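Local atomic coordinates of EscD/YscD/HrpQ family type III secretion system inner membrane ring protein (Pseudomonas aeruginosa, PDB entry 6UID), a protein that forms part of the inner-membrane ring of the type III secretion system, its cytoplasmic domain probably meeting the cytosolic sorting platform. Residues G24-G29 with A35-L40; G66-P69 with Q74-V77; Q83-Q88 with R102-R107. All coordinates share one frame; numbering follows the deposited sequence. Where two conformers were deposited one is given.

Overall arrangement
All three contacts lie in a compact all-beta domain of the SMAD-FHA clan, built from a four-stranded mixed sheet and a six-stranded antiparallel one. Contact 1 comes first along the chain and forms the parallel edge of the mixed sheet. Contact 2 follows, where the chain leaves strand 57-63 and the hairpin of strands 69-71 and 74-75 ends the other sheet. Contact 3 comes last, joining the turn before strand 88-90 to the tail after strand 93-98. Their centres are about 18 to 19 Å apart, and none touches another, although the nearest atoms of contacts 2 and 3 are about 5 Å apart. They thus occupy three separate places in the sandwich.

Contact 1: G24-G29 with A35-L40; sequences GRVALG and ADLVLL
Strand G24-G29 and the short strand within A35-L40 run parallel, with L28 opposite L37 at a CA-CA distance of 4.8 Å. Three fairly straight backbone bonds join them: L37 N to A27 O, G29 N to L37 O, and L39 N to G29 O, the last at 2.9 Å. D36 N adds a weak, bent bond to A27 O. Before this pairing starts, the D36 side chain takes over the role of a backbone acceptor. Its OD2 receives A27 N at 2.8 Å on the anti lone pair, with an N-H...O angle of 169°. The chi1 of -58° turns the carboxylate back beside its own backbone N, which brings OD2 to the A27 amide. The same oxygen accepts a bond from a water that in turn takes one from R25 NH1 in the guanidinium plane. R25 and D36 are therefore linked through water, since NH1 stays 4.5 Å from OD2, which lies well off the guanidinium plane.

The leucines gather on the other side of the strand pair. L37 CD1 reaches V26 CG1 at 3.7 Å and L28 CD2 at 3.9 Å; the L28 and L37 chains run alongside each other in the same direction. L39 sends CD1 against L28 CB, also at 3.7 Å. F9 of strand 5-9 meets L28, L37 and L39, tying this apolar face to the facing sheet. The A35 methyl packs on the backbone of G29, close to both its N and its O. The contact thus divides into a largely buried hydrocarbon side and a polar, more exposed one, where one carboxylate oxygen holds both a main-chain amide and a water; the nearby arginine probably helps keep D36 ionised.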
loop_
_atom_site.group_PDB
_atom_site.type_symbol
_atom_site.label_atom_id
_atom_site.label_comp_id
_atom_site.label_asym_id
_atom_site.label_seq_id
_atom_site.Cartn_x
_atom_site.Cartn_y
_atom_site.Cartn_z
ATOM N N GLY A 24 15.002 4.497 -3.800
ATOM C CA GLY A 24 14.760 5.839 -3.332
ATOM C C GLY A 24 13.364 5.994 -2.749
ATOM O O GLY A 24 12.679 5.031 -2.429
ATOM N N ARG A 25 12.982 7.255 -2.612
ATOM C CA ARG A 25 11.688 7.638 -2.069
ATOM C C ARG A 25 10.608 7.462 -3.126
ATOM O O ARG A 25 10.782 7.864 -4.284
ATOM C CB ARG A 25 11.752 9.111 -1.656
ATOM C CG ARG A 25 10.451 9.727 -1.164
ATOM C CD ARG A 25 10.695 11.155 -0.693
ATOM N NE ARG A 25 9.563 11.718 0.030
ATOM C CZ ARG A 25 8.507 12.275 -0.550
ATOM N NH1 ARG A 25 8.442 12.356 -1.864
ATOM N NH2 ARG A 25 7.527 12.778 0.188
ATOM N N VAL A 26 9.478 6.882 -2.720
ATOM C CA VAL A 26 8.311 6.703 -3.581
ATOM C C VAL A 26 7.091 7.272 -2.871
ATOM O O VAL A 26 6.650 6.722 -1.856
ATOM C CB VAL A 26 8.081 5.228 -3.938
ATOM C CG1 VAL A 26 6.846 5.090 -4.849
ATOM C CG2 VAL A 26 9.312 4.631 -4.612
ATOM N N ALA A 27 6.528 8.345 -3.414
ATOM C CA ALA A 27 5.311 8.944 -2.889
ATOM C C ALA A 27 4.152 8.529 -3.782
ATOM O O ALA A 27 4.249 8.589 -5.010
ATOM C CB ALA A 27 5.435 10.468 -2.847
ATOM N N LEU A 28 3.069 8.102 -3.166
ATOM C CA LEU A 28 1.857 7.703 -3.865
ATOM C C LEU A 28 0.750 8.665 -3.460
ATOM O O LEU A 28 0.594 8.961 -2.268
ATOM C CB LEU A 28 1.456 6.290 -3.467
ATOM C CG LEU A 28 2.459 5.166 -3.714
ATOM C CD1 LEU A 28 3.452 5.046 -2.575
ATOM C CD2 LEU A 28 1.727 3.854 -3.909
ATOM N N GLY A 29 -0.020 9.146 -4.427
ATOM C CA GLY A 29 -1.057 10.109 -4.094
ATOM C C GLY A 29 -1.773 10.614 -5.325
ATOM O O GLY A 29 -1.462 10.233 -6.456
ATOM N N ALA A 35 3.454 13.326 -6.361
ATOM C CA ALA A 35 3.372 11.873 -6.340
ATOM C C ALA A 35 4.161 11.245 -7.477
ATOM O O ALA A 35 4.012 11.633 -8.647
ATOM C CB ALA A 35 1.913 11.425 -6.424
ATOM N N ASP A 36 4.994 10.273 -7.120
ATOM C CA ASP A 36 5.704 9.452 -8.094
ATOM C C ASP A 36 4.777 8.454 -8.767
ATOM O O ASP A 36 4.930 8.160 -9.963
ATOM C CB ASP A 36 6.843 8.734 -7.383
ATOM C CG ASP A 36 7.789 9.714 -6.713
ATOM O OD1 ASP A 36 8.375 10.529 -7.442
ATOM O OD2 ASP A 36 7.891 9.764 -5.474
ATOM N N LEU A 37 3.826 7.901 -8.012
ATOM C CA LEU A 37 2.799 7.000 -8.513
ATOM C C LEU A 37 1.470 7.711 -8.270
ATOM O O LEU A 37 1.095 7.949 -7.120
ATOM C CB LEU A 37 2.856 5.668 -7.769
ATOM C CG LEU A 37 4.196 4.927 -7.816
ATOM C CD1 LEU A 37 4.172 3.620 -6.994
ATOM C CD2 LEU A 37 4.589 4.657 -9.254
ATOM N N VAL A 38 0.777 8.082 -9.348
ATOM C CA VAL A 38 -0.483 8.819 -9.249
ATOM C C VAL A 38 -1.644 7.842 -9.081
ATOM O O VAL A 38 -1.854 6.953 -9.915
ATOM C CB VAL A 38 -0.687 9.734 -10.471
ATOM C CG1 VAL A 38 -2.024 10.420 -10.389
ATOM C CG2 VAL A 38 0.425 10.757 -10.535
ATOM N N LEU A 39 -2.396 8.017 -8.000
ATOM C CA LEU A 39 -3.494 7.147 -7.626
ATOM C C LEU A 39 -4.784 7.917 -7.791
ATOM O O LEU A 39 -4.897 9.041 -7.287
ATOM C CB LEU A 39 -3.390 6.748 -6.154
ATOM C CG LEU A 39 -2.164 5.954 -5.747
ATOM C CD1 LEU A 39 -2.170 5.757 -4.224
ATOM C CD2 LEU A 39 -2.129 4.627 -6.466
ATOM N N LEU A 40 -5.745 7.314 -8.491
ATOM C CA LEU A 40 -7.031 7.928 -8.805
ATOM C C LEU A 40 -8.108 7.096 -8.124
ATOM O O LEU A 40 -8.431 5.992 -8.576
ATOM C CB LEU A 40 -7.234 7.990 -10.315
ATOM C CG LEU A 40 -6.163 8.780 -11.074
ATOM C CD1 LEU A 40 -6.497 8.820 -12.546
ATOM C CD2 LEU A 40 -6.001 10.165 -10.491
HETATM O O HOH W 1 9.801 11.077 -3.970
#

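Contact 2: G66-P69 with Q74-V77; sequences GCEP and QAQV
The side chain of E68 bends over the methyl group of A75, while the ring of P69 lies beside the backbone of Q76. E68 leaves its backbone extended, with CG anti to N (chi1 180°), and then folds at chi2 (87°), so that its CG and carboxylate both lie against A75. The nearest of these atoms, OE2, is 3.8 Å from A75 CB, a van der Waals contact. The other carboxylate oxygen, OE1, turns to a water that donates to it and to Q76 O, each bond 2.7 Å long, and so bridges the acid to a carbonyl it could not bond directly.

P69 contributes in two ways. Its CG approaches Q76 O to 3.7 Å, and its carbonyl oxygen accepts Q76 N at 2.9 Å, the donor tilted 28° from the carbonyl plane. A75 CA makes a CH...O contact with the same oxygen. Q76 itself is bent at chi2 and folds back along its own segment, where NE2 bonds Q74 O with that carbonyl oxygen close to the amide plane.

Inward, P69 and Q76 both rest on L60, and W63 takes E68 and P69, so strand 57-63 backs the contact. The pairing of P69 with Q76 closes the open end of a beta hairpin, formed by strands 69-71 and 74-75, at the edge of the six-stranded antiparallel sheet.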
loop_
_atom_site.group_PDB
_atom_site.type_symbol
_atom_site.label_atom_id
_atom_site.label_comp_id
_atom_site.label_asym_id
_atom_site.label_seq_id
_atom_site.Cartn_x
_atom_site.Cartn_y
_atom_site.Cartn_z
ATOM N N GLY A 66 -5.987 10.619 8.711
ATOM C CA GLY A 66 -7.258 9.950 8.613
ATOM C C GLY A 66 -7.183 8.522 8.140
ATOM O O GLY A 66 -8.197 7.816 8.177
ATOM N N CYS A 67 -6.020 8.075 7.692
ATOM C CA CYS A 67 -5.829 6.687 7.325
ATOM C C CYS A 67 -4.827 6.036 8.266
ATOM O O CYS A 67 -4.078 6.706 8.987
ATOM C CB CYS A 67 -5.316 6.562 5.891
ATOM S SG CYS A 67 -6.526 7.112 4.644
ATOM N N GLU A 68 -4.849 4.707 8.276
ATOM C CA GLU A 68 -3.892 3.919 9.037
ATOM C C GLU A 68 -3.357 2.831 8.107
ATOM O O GLU A 68 -4.149 2.014 7.603
ATOM C CB GLU A 68 -4.577 3.289 10.248
ATOM C CG GLU A 68 -3.682 2.432 11.119
ATOM C CD GLU A 68 -2.956 3.247 12.168
ATOM O OE1 GLU A 68 -2.126 4.098 11.795
ATOM O OE2 GLU A 68 -3.230 3.043 13.370
ATOM N N PRO A 69 -2.053 2.760 7.875
ATOM C CA PRO A 69 -1.521 1.687 7.033
ATOM C C PRO A 69 -1.593 0.363 7.777
ATOM O O PRO A 69 -1.294 0.284 8.976
ATOM C CB PRO A 69 -0.070 2.112 6.797
ATOM C CG PRO A 69 0.276 2.888 8.042
ATOM C CD PRO A 69 -0.995 3.640 8.399
ATOM N N GLN A 74 -3.067 -5.667 10.175
ATOM C CA GLN A 74 -2.361 -5.207 11.362
ATOM C C GLN A 74 -1.786 -3.822 11.114
ATOM O O GLN A 74 -1.040 -3.625 10.149
ATOM C CB GLN A 74 -1.222 -6.175 11.674
ATOM C CG GLN A 74 -1.691 -7.582 11.975
ATOM C CD GLN A 74 -2.542 -7.649 13.234
ATOM O OE1 GLN A 74 -3.653 -8.173 13.216
ATOM N NE2 GLN A 74 -2.018 -7.109 14.334
ATOM N N ALA A 75 -2.120 -2.872 11.994
ATOM C CA ALA A 75 -1.615 -1.515 11.848
ATOM C C ALA A 75 -0.102 -1.505 11.910
ATOM O O ALA A 75 0.509 -2.176 12.745
ATOM C CB ALA A 75 -2.173 -0.614 12.946
ATOM N N GLN A 76 0.489 -0.711 11.028
ATOM C CA GLN A 76 1.929 -0.546 10.933
ATOM C C GLN A 76 2.322 0.841 11.420
ATOM O O GLN A 76 1.534 1.789 11.346
ATOM C CB GLN A 76 2.400 -0.731 9.494
ATOM C CG GLN A 76 2.100 -2.102 8.905
ATOM C CD GLN A 76 2.754 -3.205 9.682
ATOM O OE1 GLN A 76 3.988 -3.242 9.785
ATOM N NE2 GLN A 76 1.947 -4.099 10.261
ATOM N N VAL A 77 3.557 0.954 11.892
ATOM C CA VAL A 77 4.100 2.228 12.348
ATOM C C VAL A 77 5.192 2.701 11.396
ATOM O O VAL A 77 5.768 1.937 10.607
ATOM C CB VAL A 77 4.627 2.149 13.798
ATOM C CG1 VAL A 77 3.476 1.804 14.734
ATOM C CG2 VAL A 77 5.776 1.150 13.907
HETATM O O HOH W 2 0.106 3.326 13.016
#

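Contact 3: Q83-Q88 with R102-R107; sequences QALAGQ and RSFPER
L85 lays its branched end against the extended run S103-P105, with CD2 doing most of the touching. This methyl lies 3.9 Å from P105 CD, where the leucine and the proline ring meet at a slant. It is also 4.2 Å from F104 CD1, reaching the aromatic ring obliquely. Both leucine methyls stand about 4.1 Å from S103 O, so the backbone of the tail, as well as its side chains, borders the leucine end. The contact is small and rests on van der Waals packing, without a polar bond between the two segments.

L85 occupies the third position of a type II turn from Q83 to A86, closed by A86 N bonding Q83 O at 3.2 Å. Its positive phi of 71° belongs to this turn, from which the side chain projects to the tail. With CG beside the backbone N and chi2 near 180°, the chain extends far enough to meet P105.

Beneath lies strand 93-98: L85 pairs through its backbone with F97 and packs on C98, while F104 rests on T96 and C98 and reaches K6 and R8 of strand 5-9. The tail therefore runs across these two neighbouring strands of the antiparallel sheet, with the turn before strand 88-90 beside it.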
loop_
_atom_site.group_PDB
_atom_site.type_symbol
_atom_site.label_atom_id
_atom_site.label_comp_id
_atom_site.label_asym_id
_atom_site.label_seq_id
_atom_site.Cartn_x
_atom_site.Cartn_y
_atom_site.Cartn_z
ATOM N N GLN A 83 6.345 -6.592 4.196
ATOM C CA GLN A 83 6.598 -7.936 3.691
ATOM C C GLN A 83 6.068 -8.123 2.273
ATOM O O GLN A 83 4.903 -7.832 1.981
ATOM C CB GLN A 83 6.019 -8.997 4.625
ATOM C CG GLN A 83 6.930 -9.248 5.855
ATOM C CD GLN A 83 8.403 -9.504 5.492
ATOM O OE1 GLN A 83 9.307 -8.849 6.019
ATOM N NE2 GLN A 83 8.642 -10.453 4.590
ATOM N N ALA A 84 6.920 -8.657 1.404
ATOM C CA ALA A 84 6.502 -8.932 0.041
ATOM C C ALA A 84 5.321 -9.897 0.026
ATOM O O ALA A 84 5.270 -10.883 0.773
ATOM C CB ALA A 84 7.673 -9.522 -0.749
ATOM N N LEU A 85 4.356 -9.568 -0.831
ATOM C CA LEU A 85 3.156 -10.344 -1.118
ATOM C C LEU A 85 2.156 -10.349 0.025
ATOM O O LEU A 85 1.105 -10.970 -0.105
ATOM C CB LEU A 85 3.445 -11.759 -1.630
ATOM C CG LEU A 85 4.159 -11.767 -2.977
ATOM C CD1 LEU A 85 4.322 -13.198 -3.433
ATOM C CD2 LEU A 85 3.430 -10.996 -4.054
ATOM N N ALA A 86 2.421 -9.649 1.119
ATOM C CA ALA A 86 1.380 -9.429 2.107
ATOM C C ALA A 86 0.418 -8.354 1.606
ATOM O O ALA A 86 0.776 -7.503 0.785
ATOM C CB ALA A 86 2.003 -9.009 3.434
ATOM N N GLY A 87 -0.829 -8.402 2.070
ATOM C CA GLY A 87 -1.806 -7.402 1.650
ATOM C C GLY A 87 -1.654 -6.079 2.366
ATOM O O GLY A 87 -1.847 -6.000 3.586
ATOM N N GLN A 88 -1.288 -5.028 1.642
ATOM C CA GLN A 88 -1.077 -3.707 2.213
ATOM C C GLN A 88 -2.310 -2.849 1.938
ATOM O O GLN A 88 -2.827 -2.822 0.814
ATOM C CB GLN A 88 0.155 -3.040 1.573
ATOM C CG GLN A 88 1.392 -3.892 1.499
ATOM C CD GLN A 88 1.993 -4.272 2.852
ATOM O OE1 GLN A 88 1.715 -3.641 3.878
ATOM N NE2 GLN A 88 2.854 -5.269 2.849
ATOM N N ARG A 102 9.247 -12.865 -9.132
ATOM C CA ARG A 102 8.061 -13.537 -8.622
ATOM C C ARG A 102 6.795 -12.937 -9.215
ATOM O O ARG A 102 6.789 -11.801 -9.696
ATOM C CB ARG A 102 7.981 -13.460 -7.087
ATOM C CG ARG A 102 8.979 -14.358 -6.362
ATOM N N SER A 103 5.710 -13.710 -9.170
ATOM C CA SER A 103 4.424 -13.320 -9.728
ATOM C C SER A 103 3.495 -12.784 -8.644
ATOM O O SER A 103 3.549 -13.209 -7.487
ATOM C CB SER A 103 3.724 -14.510 -10.398
ATOM O OG SER A 103 4.445 -14.962 -11.526
ATOM N N PHE A 104 2.631 -11.838 -9.034
ATOM C CA PHE A 104 1.590 -11.350 -8.146
ATOM C C PHE A 104 0.391 -12.293 -8.167
ATOM O O PHE A 104 0.043 -12.840 -9.217
ATOM C CB PHE A 104 1.089 -9.981 -8.600
ATOM C CG PHE A 104 2.065 -8.878 -8.403
ATOM C CD1 PHE A 104 2.343 -8.428 -7.128
ATOM C CD2 PHE A 104 2.656 -8.252 -9.479
ATOM C CE1 PHE A 104 3.220 -7.406 -6.918
ATOM C CE2 PHE A 104 3.549 -7.203 -9.262
ATOM C CZ PHE A 104 3.813 -6.809 -7.954
ATOM N N PRO A 105 -0.303 -12.435 -7.038
ATOM C CA PRO A 105 -1.599 -13.120 -7.059
ATOM C C PRO A 105 -2.627 -12.294 -7.810
ATOM O O PRO A 105 -2.604 -11.058 -7.782
ATOM C CB PRO A 105 -1.959 -13.233 -5.571
ATOM C CG PRO A 105 -1.240 -12.105 -4.909
ATOM C CD PRO A 105 0.034 -11.893 -5.709
ATOM N N GLU A 106 -3.535 -12.987 -8.502
ATOM C CA GLU A 106 -4.597 -12.293 -9.218
ATOM C C GLU A 106 -5.524 -11.571 -8.252
ATOM O O GLU A 106 -6.016 -10.476 -8.554
ATOM C CB GLU A 106 -5.389 -13.279 -10.083
ATOM N N ARG A 107 -5.762 -12.151 -7.082
ATOM C CA ARG A 107 -6.644 -11.555 -6.095
ATOM C C ARG A 107 -5.824 -10.978 -4.951
ATOM O O ARG A 107 -4.798 -11.538 -4.558
ATOM C CB ARG A 107 -7.634 -12.587 -5.555
ATOM C CG ARG A 107 -8.675 -13.013 -6.583
ATOM C CD ARG A 107 -9.653 -14.013 -5.995
#